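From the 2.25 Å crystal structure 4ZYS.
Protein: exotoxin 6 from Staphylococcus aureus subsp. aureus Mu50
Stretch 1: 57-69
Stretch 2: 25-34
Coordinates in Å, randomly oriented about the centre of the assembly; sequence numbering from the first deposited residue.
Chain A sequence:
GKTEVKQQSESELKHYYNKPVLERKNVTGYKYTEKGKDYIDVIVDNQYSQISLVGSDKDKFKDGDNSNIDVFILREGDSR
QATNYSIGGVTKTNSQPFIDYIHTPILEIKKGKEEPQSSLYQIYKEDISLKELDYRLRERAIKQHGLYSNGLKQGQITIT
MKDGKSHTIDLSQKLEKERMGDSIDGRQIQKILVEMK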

ATOM      1  N   ASP A  57     -12.357   4.797   1.377  1.00 47.83           N
ATOM      2  CA  ASP A  57     -12.230   4.363   2.776  1.00 45.35           C
ATOM      3  C   ASP A  57     -12.966   5.293   3.750  1.00 46.63           C
ATOM      4  O   ASP A  57     -13.261   4.894   4.880  1.00 44.85           O
ATOM      5  CB  ASP A  57     -10.749   4.213   3.177  1.00 45.72           C
ATOM      6  CG  ASP A  57      -9.823   5.423   2.999  1.00 52.36           C
ATOM      7  OD1 ASP A  57     -10.182   6.353   2.235  1.00 52.48           O
ATOM      8  OD2 ASP A  57      -8.720   5.412   3.584  1.00 53.28           O
ATOM      9  N   LYS A  58     -13.323   6.489   3.264  1.00 43.66           N
ATOM     10  CA  LYS A  58     -14.073   7.540   3.945  1.00 44.87           C
ATOM     11  C   LYS A  58     -15.445   7.036   4.460  1.00 50.29           C
ATOM     12  O   LYS A  58     -15.850   7.385   5.580  1.00 51.52           O
ATOM     13  CB  LYS A  58     -14.283   8.700   2.955  1.00 47.94           C
ATOM     14  CG  LYS A  58     -14.478  10.053   3.594  1.00 58.13           C
ATOM     15  CD  LYS A  58     -14.697  11.117   2.553  1.00 64.59           C
ATOM     16  CE  LYS A  58     -15.266  12.357   3.183  1.00 79.92           C
ATOM     17  NZ  LYS A  58     -15.463  13.447   2.189  1.00 94.70           N
ATOM     18  N   ASP A  59     -16.134   6.198   3.664  1.00 45.23           N
ATOM     19  CA  ASP A  59     -17.468   5.711   4.017  1.00 45.47           C
ATOM     20  C   ASP A  59     -17.485   4.204   4.380  1.00 44.73           C
ATOM     21  O   ASP A  59     -18.543   3.667   4.712  1.00 44.38           O
ATOM     22  CB  ASP A  59     -18.436   6.021   2.857  1.00 49.00           C
ATOM     23  CG  ASP A  59     -18.398   7.487   2.418  1.00 64.57           C
ATOM     24  OD1 ASP A  59     -18.646   8.374   3.273  1.00 66.16           O
ATOM     25  OD2 ASP A  59     -18.101   7.747   1.220  1.00 70.77           O
ATOM     26  N   LYS A  60     -16.308   3.555   4.381  1.00 37.56           N
ATOM     27  CA  LYS A  60     -16.133   2.125   4.688  1.00 36.16           C
ATOM     28  C   LYS A  60     -16.242   1.817   6.193  1.00 36.48           C
ATOM     29  O   LYS A  60     -16.665   0.721   6.576  1.00 34.99           O
ATOM     30  CB  LYS A  60     -14.751   1.672   4.187  1.00 37.25           C
ATOM     31  CG  LYS A  60     -14.585   0.177   4.015  1.00 40.81           C
ATOM     32  CD  LYS A  60     -13.332  -0.102   3.204  1.00 42.82           C
ATOM     33  CE  LYS A  60     -12.755  -1.450   3.510  1.00 41.61           C
ATOM     34  NZ  LYS A  60     -11.611  -1.730   2.619  1.00 52.53           N
ATOM     35  N   PHE A  61     -15.815   2.769   7.036  1.00 31.08           N
ATOM     36  CA  PHE A  61     -15.781   2.573   8.478  1.00 30.11           C
ATOM     37  C   PHE A  61     -16.840   3.406   9.157  1.00 35.39           C
ATOM     38  O   PHE A  61     -17.112   4.538   8.743  1.00 35.34           O
ATOM     39  CB  PHE A  61     -14.366   2.876   9.039  1.00 30.33           C
ATOM     40  CG  PHE A  61     -13.314   2.106   8.269  1.00 30.70           C
ATOM     41  CD1 PHE A  61     -13.085   0.756   8.532  1.00 33.47           C
ATOM     42  CD2 PHE A  61     -12.640   2.694   7.203  1.00 31.41           C
ATOM     43  CE1 PHE A  61     -12.190   0.012   7.749  1.00 33.08           C
ATOM     44  CE2 PHE A  61     -11.766   1.949   6.414  1.00 33.75           C
ATOM     45  CZ  PHE A  61     -11.533   0.615   6.704  1.00 31.95           C
ATOM     46  N   LYS A  62     -17.452   2.824  10.201  1.00 32.52           N
ATOM     47  CA  LYS A  62     -18.468   3.505  11.013  1.00 33.47           C
ATOM     48  C   LYS A  62     -17.785   4.530  11.942  1.00 38.01           C
ATOM     49  O   LYS A  62     -16.603   4.382  12.253  1.00 36.84           O
ATOM     50  CB  LYS A  62     -19.320   2.491  11.823  1.00 35.22           C
ATOM     51  CG  LYS A  62     -18.524   1.566  12.745  1.00 53.09           C
ATOM     52  CD  LYS A  62     -19.324   1.191  13.981  1.00 72.46           C
ATOM     53  CE  LYS A  62     -19.043  -0.211  14.458  1.00 90.18           C
ATOM     54  NZ  LYS A  62     -19.657  -0.468  15.793  1.00103.19           N
ATOM     55  N   ASP A  63     -18.520   5.554  12.380  1.00 35.36           N
ATOM     56  CA  ASP A  63     -17.966   6.524  13.311  1.00 35.58           C
ATOM     57  C   ASP A  63     -17.788   5.827  14.656  1.00 35.50           C
ATOM     58  O   ASP A  63     -18.540   4.901  14.992  1.00 34.67           O
ATOM     59  CB  ASP A  63     -18.859   7.775  13.412  1.00 39.89           C
ATOM     60  CG  ASP A  63     -18.778   8.654  12.170  1.00 61.40           C
ATOM     61  OD1 ASP A  63     -17.765   9.402  12.025  1.00 62.31           O
ATOM     62  OD2 ASP A  63     -19.721   8.601  11.337  1.00 69.77           O
ATOM     63  N   GLY A  64     -16.755   6.228  15.383  1.00 27.53           N
ATOM     64  CA  GLY A  64     -16.455   5.597  16.653  1.00 26.17           C
ATOM     65  C   GLY A  64     -15.616   4.352  16.479  1.00 28.02           C
ATOM     66  O   GLY A  64     -14.836   4.240  15.519  1.00 28.46           O
ATOM     67  N   ASP A  65     -15.774   3.417  17.425  1.00 21.59           N
ATOM     68  CA  ASP A  65     -15.028   2.177  17.525  1.00 21.07           C
ATOM     69  C   ASP A  65     -15.194   1.251  16.322  1.00 26.07           C
ATOM     70  O   ASP A  65     -16.304   0.801  16.023  1.00 27.81           O
ATOM     71  CB  ASP A  65     -15.458   1.424  18.807  1.00 24.83           C
ATOM     72  CG  ASP A  65     -14.710   0.128  19.123  1.00 37.68           C
ATOM     73  OD1 ASP A  65     -13.881  -0.296  18.306  1.00 38.58           O
ATOM     74  OD2 ASP A  65     -14.956  -0.450  20.184  1.00 47.26           O
ATOM     75  N   ASN A  66     -14.055   0.919  15.680  1.00 20.94           N
ATOM     76  CA  ASN A  66     -13.905  -0.086  14.628  1.00 20.07           C
ATOM     77  C   ASN A  66     -12.887  -1.080  15.156  1.00 27.07           C
ATOM     78  O   ASN A  66     -11.701  -0.759  15.191  1.00 27.05           O
ATOM     79  CB  ASN A  66     -13.455   0.537  13.299  1.00 18.79           C
ATOM     80  CG  ASN A  66     -14.526   1.332  12.601  1.00 30.29           C
ATOM     81  OD1 ASN A  66     -15.233   0.830  11.722  1.00 27.61           O
ATOM     82  ND2 ASN A  66     -14.680   2.582  12.990  1.00 15.73           N
ATOM     83  N   SER A  67     -13.333  -2.242  15.646  1.00 26.18           N
ATOM     84  CA  SER A  67     -12.411  -3.215  16.251  1.00 26.79           C
ATOM     85  C   SER A  67     -12.146  -4.459  15.389  1.00 30.79           C
ATOM     86  O   SER A  67     -11.746  -5.500  15.924  1.00 32.20           O
ATOM     87  CB  SER A  67     -12.931  -3.643  17.620  1.00 31.37           C
ATOM     88  OG  SER A  67     -12.586  -2.660  18.579  1.00 36.86           O
ATOM     89  N   ASN A  68     -12.311  -4.340  14.068  1.00 25.15           N
ATOM     90  CA  ASN A  68     -12.117  -5.451  13.122  1.00 24.75           C
ATOM     91  C   ASN A  68     -11.268  -4.953  11.941  1.00 26.61           C
ATOM     92  O   ASN A  68     -11.603  -5.178  10.779  1.00 27.10           O
ATOM     93  CB  ASN A  68     -13.512  -5.932  12.646  1.00 25.01           C
ATOM     94  CG  ASN A  68     -14.314  -4.846  11.911  1.00 41.15           C
ATOM     95  OD1 ASN A  68     -14.166  -3.620  12.142  1.00 28.28           O
ATOM     96  ND2 ASN A  68     -15.119  -5.266  10.947  1.00 29.89           N
ATOM     97  N   ILE A  69     -10.205  -4.216  12.230  1.00 20.41           N
ATOM     98  CA  ILE A  69      -9.444  -3.611  11.153  1.00 17.25           C
ATOM     99  C   ILE A  69      -8.010  -4.067  11.154  1.00 20.08           C
ATOM    100  O   ILE A  69      -7.484  -4.525  12.175  1.00 19.45           O
ATOM    101  CB  ILE A  69      -9.528  -2.036  11.208  1.00 19.43           C
ATOM    102  CG1 ILE A  69      -9.065  -1.453  12.564  1.00 19.20           C
ATOM    103  CG2 ILE A  69     -10.911  -1.531  10.843  1.00 19.89           C
ATOM    104  CD1 ILE A  69      -8.431  -0.047  12.510  1.00 24.75           C
TER
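Stretch 2 (25-34) KNVTGYKYTE

Stretch 2 is extended over most of its length, with a strand reaching to Glu 34, and it lies antiparallel alongside the short strand of stretch 1 centred on Gly 64 to Ser 67. The two strand axes approach to 4.5 Å, and their N-to-C directions make an angle of 147°. Before this strand the chain turns a corner at Lys 25 and Asn 26, the latter with positive phi and psi (61/63); stretch 1 turns a corner of its own at Asn 68. Together the two segments bury 704 Å².

Main-chain hydrogen bonds set the register. Gly 64 pairs with Lys 31 through reciprocal bonds, Lys 31 N to Gly 64 O and Gly 64 N to Lys 31 O, both 2.9 Å. Two residues on, Asn 66 pairs with Gly 29 in the same way, with Gly 29 N to Asn 66 O at 2.9 Å and Asn 66 N to Gly 29 O at 2.8 Å. Between them, Asp 65 and Tyr 30 form a non-hydrogen-bonded pair, CA to CA 4.7 Å. Beyond Asn 66 the register shifts by one residue in a beta bulge, so that Ile 69 faces Val 27: Val 27 N donates to Ile 69 O at 2.8 Å, whereas the return bond from Ile 69 N to Val 27 O is weak at 3.5 Å. CA-H...O contacts supplement the ladder, as from Thr 28 CA to Asn 66 O (3.3 Å) and Tyr 30 CA to Gly 64 O (3.4 Å).

Polar side chains add contacts along the pairing. Thr 28 OG1 donates to Ser 67 OG at 2.6 Å, and Ser 67 OG in turn donates to Asp 65 OD1 at 2.7 Å, linking the strands through a short hydroxyl-to-carboxylate chain. Near the other end, Lys 31 NZ forms a salt bridge with Asp 63 OD1 at 3.4 Å, a long separation whose hydrogen bond is weak.

Carbon atoms of the two stretches also make contacts on both faces of the sheet. On the face bearing Asp 65 and Tyr 30, Asp 65 CA lies over the tyrosine ring, 4.2 Å from its centroid, in a CH-pi contact. On the face of Lys 31 and Ile 69, the lysine lies across the loop before the strand: its CB is 3.2 Å from Lys 62 O and its CG 4.2 Å from Phe 61 CB. Ile 69 CG1 makes an apolar contact with Val 27 CG2 at 4.2 Å, while Ile 69 CD1 reaches within 3.8 Å of Gly 29 N, occupying space that a side chain at Gly 29 would need.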

ATOM      1  N   LYS A  25      -2.691  -6.471  12.436  1.00 21.72           N
ATOM      2  CA  LYS A  25      -3.982  -7.041  12.064  1.00 20.77           C
ATOM      3  C   LYS A  25      -4.906  -7.220  13.263  1.00 24.08           C
ATOM      4  O   LYS A  25      -4.451  -7.595  14.347  1.00 23.35           O
ATOM      5  CB  LYS A  25      -3.784  -8.395  11.359  1.00 22.52           C
ATOM      6  CG  LYS A  25      -2.978  -8.259  10.062  1.00 22.18           C
ATOM      7  CD  LYS A  25      -2.684  -9.574   9.390  1.00 27.05           C
ATOM      8  CE  LYS A  25      -1.841  -9.317   8.160  1.00 47.05           C
ATOM      9  NZ  LYS A  25      -1.599 -10.537   7.347  1.00 59.63           N
ATOM     10  N   ASN A  26      -6.216  -6.988  13.044  1.00 21.67           N
ATOM     11  CA  ASN A  26      -7.300  -7.157  14.016  1.00 22.78           C
ATOM     12  C   ASN A  26      -7.077  -6.240  15.213  1.00 27.17           C
ATOM     13  O   ASN A  26      -6.827  -6.703  16.335  1.00 26.98           O
ATOM     14  CB  ASN A  26      -7.390  -8.637  14.449  1.00 25.97           C
ATOM     15  CG  ASN A  26      -8.670  -9.049  15.108  1.00 35.40           C
ATOM     16  OD1 ASN A  26      -9.725  -8.409  14.986  1.00 30.42           O
ATOM     17  ND2 ASN A  26      -8.610 -10.211  15.714  1.00 30.12           N
ATOM     18  N   VAL A  27      -7.094  -4.933  14.953  1.00 22.85           N
ATOM     19  CA  VAL A  27      -6.860  -3.943  16.001  1.00 22.35           C
ATOM     20  C   VAL A  27      -8.071  -3.016  16.077  1.00 24.08           C
ATOM     21  O   VAL A  27      -9.042  -3.226  15.341  1.00 21.41           O
ATOM     22  CB  VAL A  27      -5.515  -3.164  15.811  1.00 26.22           C
ATOM     23  CG1 VAL A  27      -4.317  -4.107  15.914  1.00 25.66           C
ATOM     24  CG2 VAL A  27      -5.485  -2.383  14.490  1.00 25.50           C
ATOM     25  N   THR A  28      -8.034  -2.033  17.007  1.00 21.34           N
ATOM     26  CA  THR A  28      -9.081  -1.039  17.196  1.00 20.69           C
ATOM     27  C   THR A  28      -8.629   0.344  16.744  1.00 25.35           C
ATOM     28  O   THR A  28      -7.552   0.827  17.121  1.00 24.18           O
ATOM     29  CB  THR A  28      -9.539  -0.976  18.652  1.00 26.35           C
ATOM     30  OG1 THR A  28     -10.025  -2.260  19.040  1.00 28.15           O
ATOM     31  CG2 THR A  28     -10.622   0.069  18.878  1.00 22.19           C
ATOM     32  N   GLY A  29      -9.509   0.978  15.989  1.00 21.56           N
ATOM     33  CA  GLY A  29      -9.385   2.353  15.548  1.00 19.78           C
ATOM     34  C   GLY A  29     -10.673   3.104  15.832  1.00 23.24           C
ATOM     35  O   GLY A  29     -11.760   2.523  15.791  1.00 24.80           O
ATOM     36  N   TYR A  30     -10.562   4.387  16.166  1.00 18.19           N
ATOM     37  CA  TYR A  30     -11.703   5.265  16.413  1.00 16.97           C
ATOM     38  C   TYR A  30     -11.790   6.241  15.276  1.00 22.61           C
ATOM     39  O   TYR A  30     -10.912   7.062  15.094  1.00 23.48           O
ATOM     40  CB  TYR A  30     -11.591   5.980  17.776  1.00 17.44           C
ATOM     41  CG  TYR A  30     -11.931   5.070  18.937  1.00 19.00           C
ATOM     42  CD1 TYR A  30     -11.003   4.155  19.427  1.00 21.33           C
ATOM     43  CD2 TYR A  30     -13.196   5.088  19.517  1.00 19.42           C
ATOM     44  CE1 TYR A  30     -11.303   3.321  20.502  1.00 20.63           C
ATOM     45  CE2 TYR A  30     -13.514   4.241  20.581  1.00 20.52           C
ATOM     46  CZ  TYR A  30     -12.560   3.363  21.076  1.00 25.07           C
ATOM     47  OH  TYR A  30     -12.839   2.519  22.134  1.00 27.40           O
ATOM     48  N   LYS A  31     -12.833   6.108  14.479  1.00 24.11           N
ATOM     49  CA  LYS A  31     -13.094   6.930  13.300  1.00 24.48           C
ATOM     50  C   LYS A  31     -13.825   8.216  13.695  1.00 29.90           C
ATOM     51  O   LYS A  31     -14.716   8.179  14.556  1.00 30.00           O
ATOM     52  CB  LYS A  31     -13.922   6.117  12.299  1.00 25.36           C
ATOM     53  CG  LYS A  31     -13.900   6.666  10.879  1.00 31.39           C
ATOM     54  CD  LYS A  31     -15.201   7.319  10.518  1.00 38.73           C
ATOM     55  CE  LYS A  31     -15.150   8.004   9.190  1.00 42.00           C
ATOM     56  NZ  LYS A  31     -16.407   8.755   8.947  1.00 56.19           N
ATOM     57  N   TYR A  32     -13.445   9.349  13.080  1.00 26.00           N
ATOM     58  CA  TYR A  32     -14.080  10.655  13.358  1.00 26.02           C
ATOM     59  C   TYR A  32     -13.901  11.603  12.173  1.00 33.73           C
ATOM     60  O   TYR A  32     -13.141  11.321  11.249  1.00 31.77           O
ATOM     61  CB  TYR A  32     -13.532  11.312  14.662  1.00 25.02           C
ATOM     62  CG  TYR A  32     -12.029  11.534  14.654  1.00 22.47           C
ATOM     63  CD1 TYR A  32     -11.154  10.513  15.010  1.00 22.41           C
ATOM     64  CD2 TYR A  32     -11.482  12.744  14.223  1.00 22.08           C
ATOM     65  CE1 TYR A  32      -9.777  10.682  14.929  1.00 20.87           C
ATOM     66  CE2 TYR A  32     -10.101  12.919  14.124  1.00 21.32           C
ATOM     67  CZ  TYR A  32      -9.251  11.893  14.515  1.00 26.32           C
ATOM     68  OH  TYR A  32      -7.878  12.022  14.475  1.00 19.92           O
ATOM     69  N   THR A  33     -14.615  12.725  12.216  1.00 35.17           N
ATOM     70  CA  THR A  33     -14.522  13.793  11.232  1.00 36.76           C
ATOM     71  C   THR A  33     -14.049  15.036  11.963  1.00 44.31           C
ATOM     72  O   THR A  33     -14.602  15.403  12.998  1.00 45.10           O
ATOM     73  CB  THR A  33     -15.835  14.007  10.483  1.00 43.89           C
ATOM     74  OG1 THR A  33     -16.317  12.749  10.020  1.00 41.07           O
ATOM     75  CG2 THR A  33     -15.679  14.965   9.314  1.00 43.38           C
ATOM     76  N   GLU A  34     -12.999  15.646  11.431  1.00 42.76           N
ATOM     77  CA  GLU A  34     -12.348  16.842  11.952  1.00 43.94           C
ATOM     78  C   GLU A  34     -12.204  17.856  10.821  1.00 49.35           C
ATOM     79  O   GLU A  34     -11.517  17.576   9.835  1.00 48.82           O
ATOM     80  CB  GLU A  34     -10.978  16.462  12.538  1.00 44.94           C
ATOM     81  CG  GLU A  34     -10.167  17.614  13.095  1.00 58.47           C
ATOM     82  CD  GLU A  34     -10.599  17.997  14.488  1.00 83.75           C
ATOM     83  OE1 GLU A  34     -10.167  17.316  15.446  1.00 74.73           O
ATOM     84  OE2 GLU A  34     -11.382  18.965  14.622  1.00 85.22           O
TER